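Local coordinates for protein glutamate racemase (PDB 2JFN) that belongs to the aspartate/glutamate racemase family and holds a bound glutamic acid and a UDP-N-acetylmuramoyl-L-alanine in separate pockets, at residues P20-G30 against L239-N252. Sequence-based numbering, arbitrary orientation.
Sequences PRPTVLVFDSG and LEHEAPDAKSADAN. With GLU (glutamic acid), chain B.
Val24 and Leu239 form the apolar centre, CG2 of the valine 4.2 Å from CD2 of the leucine, where the last turn of helix 228-241 lies against strand 21-28. This is a central strand in one of the two sheets of the Asp/Glu racemase-family α/β fold, flanked in parallel by strands 48-53 and 87-90; strand 247-248 adds a short antiparallel ribbon at its start. Asp28 ends the strand and its OD2 accepts from the N of the bound glutamic acid (2.8 Å), while Ser29 OG, just after it, donates to the ligand's OE2. With Val24 CG1 anti to the backbone N (chi1 172°), CG2 lies beside that N, anti to the carbonyl carbon, and there meets Leu239; Leu87 touches both side chains. Pro22 CB adds a looser touch on Leu239 CD2.

Farther toward the chain start, Thr23 N donates to Ala246 O (2.9 Å). Pro22 and Lys247 make a non-hydrogen-bonded pair, and the CA-H of Pro22 also points at Ala246 O. Arg21 and Ser248 form the hydrogen-bonded pair: Arg21 N reaches Ser248 O at 3.0 Å, and Ser248 N returns a bond to Arg21 O. Alongside, the aliphatic stem of Lys247 lies against Pro20, CD to CB 3.8 Å, while Pro20 CG meets Ala249 CB.

On the polar edge, Ser248 OG accepts from Asp250 N in an ST turn. With chi1 near eclipsed (-10°) and a bend at chi2 (91°), the Arg21 chain brings its guanidinium beside this turn: Ala249 O lies over one face, and NH1 is 2.9 Å from Asp250 O.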
# COMPACT_ATOMS: atom_id res chain seq x y z
N PRO A 20 16.61 -21.12 -6.60
CA PRO A 20 16.73 -19.72 -6.14
C PRO A 20 16.05 -18.76 -7.11
O PRO A 20 16.20 -18.88 -8.33
CB PRO A 20 18.22 -19.39 -6.04
CG PRO A 20 18.84 -20.78 -5.94
CD PRO A 20 17.95 -21.69 -6.82
N ARG A 21 15.28 -17.82 -6.56
CA ARG A 21 14.57 -16.84 -7.38
C ARG A 21 14.85 -15.44 -6.85
O ARG A 21 15.26 -15.28 -5.70
CB ARG A 21 13.06 -17.11 -7.34
CG ARG A 21 12.67 -18.43 -6.70
CD ARG A 21 12.40 -18.29 -5.20
NE ARG A 21 11.57 -19.38 -4.70
CZ ARG A 21 11.05 -19.46 -3.48
NH1 ARG A 21 11.26 -18.49 -2.60
NH2 ARG A 21 10.30 -20.50 -3.15
N PRO A 22 14.62 -14.41 -7.68
CA PRO A 22 14.87 -13.04 -7.22
C PRO A 22 14.11 -12.68 -5.95
O PRO A 22 12.94 -13.00 -5.79
CB PRO A 22 14.48 -12.18 -8.43
CG PRO A 22 13.54 -13.05 -9.20
CD PRO A 22 14.14 -14.42 -9.07
N THR A 23 14.83 -12.03 -5.05
CA THR A 23 14.28 -11.61 -3.77
C THR A 23 13.61 -10.26 -3.91
O THR A 23 14.24 -9.27 -4.30
CB THR A 23 15.41 -11.52 -2.71
OG1 THR A 23 15.96 -12.82 -2.49
CG2 THR A 23 14.87 -10.95 -1.40
N VAL A 24 12.33 -10.22 -3.59
CA VAL A 24 11.56 -8.98 -3.67
C VAL A 24 10.98 -8.60 -2.32
O VAL A 24 10.30 -9.40 -1.67
CB VAL A 24 10.42 -9.11 -4.69
CG1 VAL A 24 9.52 -7.88 -4.63
CG2 VAL A 24 11.00 -9.26 -6.09
N LEU A 25 11.24 -7.36 -1.91
CA LEU A 25 10.72 -6.85 -0.66
C LEU A 25 9.48 -6.01 -0.92
O LEU A 25 9.47 -5.19 -1.83
CB LEU A 25 11.76 -5.96 0.04
CG LEU A 25 11.23 -5.09 1.18
CD1 LEU A 25 10.77 -5.97 2.34
CD2 LEU A 25 12.31 -4.11 1.64
N VAL A 26 8.44 -6.25 -0.14
CA VAL A 26 7.21 -5.47 -0.22
C VAL A 26 7.08 -4.88 1.19
O VAL A 26 6.98 -5.62 2.18
CB VAL A 26 5.98 -6.33 -0.56
CG1 VAL A 26 4.74 -5.45 -0.61
CG2 VAL A 26 6.18 -7.03 -1.92
N PHE A 27 7.11 -3.55 1.28
CA PHE A 27 7.03 -2.84 2.55
C PHE A 27 5.81 -1.95 2.74
O PHE A 27 5.31 -1.34 1.80
CB PHE A 27 8.27 -1.95 2.73
CG PHE A 27 8.17 -0.99 3.89
CD1 PHE A 27 8.48 -1.41 5.19
CD2 PHE A 27 7.72 0.31 3.70
CE1 PHE A 27 8.33 -0.55 6.27
CE2 PHE A 27 7.56 1.18 4.78
CZ PHE A 27 7.86 0.75 6.07
N ASP A 28 5.33 -1.88 3.98
CA ASP A 28 4.20 -1.03 4.35
C ASP A 28 4.27 -0.80 5.85
O ASP A 28 4.99 -1.51 6.56
CB ASP A 28 2.85 -1.67 4.03
CG ASP A 28 1.68 -0.74 4.36
OD1 ASP A 28 0.62 -1.21 4.83
OD2 ASP A 28 1.82 0.48 4.14
N SER A 29 3.51 0.18 6.32
CA SER A 29 3.46 0.48 7.74
C SER A 29 2.64 -0.62 8.44
O SER A 29 2.85 -0.91 9.62
CB SER A 29 2.78 1.83 7.95
OG SER A 29 1.49 1.82 7.39
N GLY A 30 1.72 -1.24 7.71
CA GLY A 30 0.90 -2.29 8.27
C GLY A 30 0.53 -3.40 7.31
O GLY A 30 1.39 -3.95 6.62
N LEU A 239 12.31 -6.22 -12.92
CA LEU A 239 13.03 -7.45 -12.68
C LEU A 239 13.67 -7.90 -13.99
O LEU A 239 14.61 -8.70 -14.00
CB LEU A 239 12.09 -8.54 -12.16
CG LEU A 239 11.58 -8.33 -10.72
CD1 LEU A 239 10.56 -9.39 -10.37
CD2 LEU A 239 12.76 -8.36 -9.75
N GLU A 240 13.17 -7.37 -15.10
CA GLU A 240 13.68 -7.72 -16.42
C GLU A 240 14.74 -6.77 -16.94
O GLU A 240 15.69 -7.20 -17.59
CB GLU A 240 12.53 -7.79 -17.43
CG GLU A 240 11.56 -8.93 -17.21
CD GLU A 240 12.26 -10.28 -17.17
OE1 GLU A 240 13.01 -10.59 -18.12
OE2 GLU A 240 12.05 -11.04 -16.19
N HIS A 241 14.58 -5.48 -16.67
CA HIS A 241 15.51 -4.49 -17.19
C HIS A 241 16.41 -3.74 -16.20
O HIS A 241 17.24 -2.93 -16.62
CB HIS A 241 14.74 -3.47 -18.03
CG HIS A 241 13.92 -4.09 -19.13
ND1 HIS A 241 13.07 -3.36 -19.93
CD2 HIS A 241 13.82 -5.38 -19.56
CE1 HIS A 241 12.48 -4.16 -20.80
NE2 HIS A 241 12.92 -5.39 -20.59
N GLU A 242 16.28 -4.00 -14.90
CA GLU A 242 17.10 -3.27 -13.93
C GLU A 242 17.58 -3.99 -12.67
O GLU A 242 18.62 -3.65 -12.12
CB GLU A 242 16.37 -2.00 -13.49
CG GLU A 242 16.27 -0.93 -14.55
CD GLU A 242 15.49 0.28 -14.07
OE1 GLU A 242 15.69 0.71 -12.91
OE2 GLU A 242 14.67 0.80 -14.85
N ALA A 243 16.82 -4.98 -12.21
CA ALA A 243 17.17 -5.69 -10.98
C ALA A 243 18.46 -6.50 -11.02
O ALA A 243 18.72 -7.25 -11.97
CB ALA A 243 16.02 -6.60 -10.57
N PRO A 244 19.30 -6.37 -9.98
CA PRO A 244 20.56 -7.11 -9.92
C PRO A 244 20.24 -8.57 -9.61
O PRO A 244 19.15 -8.88 -9.13
CB PRO A 244 21.32 -6.41 -8.79
CG PRO A 244 20.20 -5.97 -7.87
CD PRO A 244 19.18 -5.43 -8.85
N ASP A 245 21.19 -9.46 -9.89
CA ASP A 245 21.00 -10.89 -9.64
C ASP A 245 21.02 -11.26 -8.16
O ASP A 245 21.94 -11.93 -7.69
CB ASP A 245 22.09 -11.69 -10.37
CG ASP A 245 21.83 -13.19 -10.36
OD1 ASP A 245 22.79 -13.97 -10.53
OD2 ASP A 245 20.66 -13.59 -10.18
N ALA A 246 20.00 -10.83 -7.42
CA ALA A 246 19.89 -11.12 -5.99
C ALA A 246 18.76 -12.12 -5.79
O ALA A 246 17.58 -11.76 -5.86
CB ALA A 246 19.62 -9.84 -5.21
N LYS A 247 19.11 -13.37 -5.53
CA LYS A 247 18.12 -14.42 -5.36
C LYS A 247 18.38 -15.35 -4.18
O LYS A 247 19.49 -15.41 -3.66
CB LYS A 247 18.03 -15.25 -6.64
CG LYS A 247 19.37 -15.81 -7.10
CD LYS A 247 19.25 -16.56 -8.42
CE LYS A 247 20.61 -17.00 -8.93
NZ LYS A 247 21.30 -17.89 -7.96
N SER A 248 17.35 -16.09 -3.79
CA SER A 248 17.45 -17.03 -2.68
C SER A 248 16.47 -18.19 -2.88
O SER A 248 15.46 -18.05 -3.57
CB SER A 248 17.14 -16.31 -1.36
OG SER A 248 17.11 -17.21 -0.28
N ALA A 249 16.78 -19.33 -2.27
CA ALA A 249 15.91 -20.49 -2.37
C ALA A 249 15.07 -20.63 -1.11
O ALA A 249 14.19 -21.48 -1.03
CB ALA A 249 16.75 -21.76 -2.60
N ASP A 250 15.34 -19.78 -0.12
CA ASP A 250 14.58 -19.81 1.13
C ASP A 250 13.11 -19.51 0.86
O ASP A 250 12.77 -18.88 -0.14
CB ASP A 250 15.13 -18.80 2.14
CG ASP A 250 16.51 -19.18 2.67
OD1 ASP A 250 16.97 -20.31 2.39
OD2 ASP A 250 17.14 -18.35 3.37
N ALA A 251 12.24 -19.96 1.76
CA ALA A 251 10.81 -19.73 1.62
C ALA A 251 10.48 -18.28 1.93
O ALA A 251 11.28 -17.56 2.53
CB ALA A 251 10.04 -20.65 2.55
N ASN A 252 9.29 -17.84 1.53
CA ASN A 252 8.85 -16.47 1.77
C ASN A 252 8.82 -16.20 3.27
O ASN A 252 8.48 -17.08 4.05
CB ASN A 252 7.46 -16.23 1.19
CG ASN A 252 7.39 -16.47 -0.29
OD1 ASN A 252 8.37 -16.27 -1.01
ND2 ASN A 252 6.23 -16.90 -0.77
N GLU B . -0.81 1.45 3.75
CA GLU B . -1.13 2.84 4.10
C GLU B . -0.67 3.74 2.96
O GLU B . -0.79 3.35 1.75
CB GLU B . -0.42 3.22 5.40
CG GLU B . -1.39 3.96 6.35
CD GLU B . -0.64 4.61 7.51
OE1 GLU B . -1.04 5.66 7.99
OE2 GLU B . 0.38 4.07 7.98
OXT GLU B . -0.19 4.89 3.21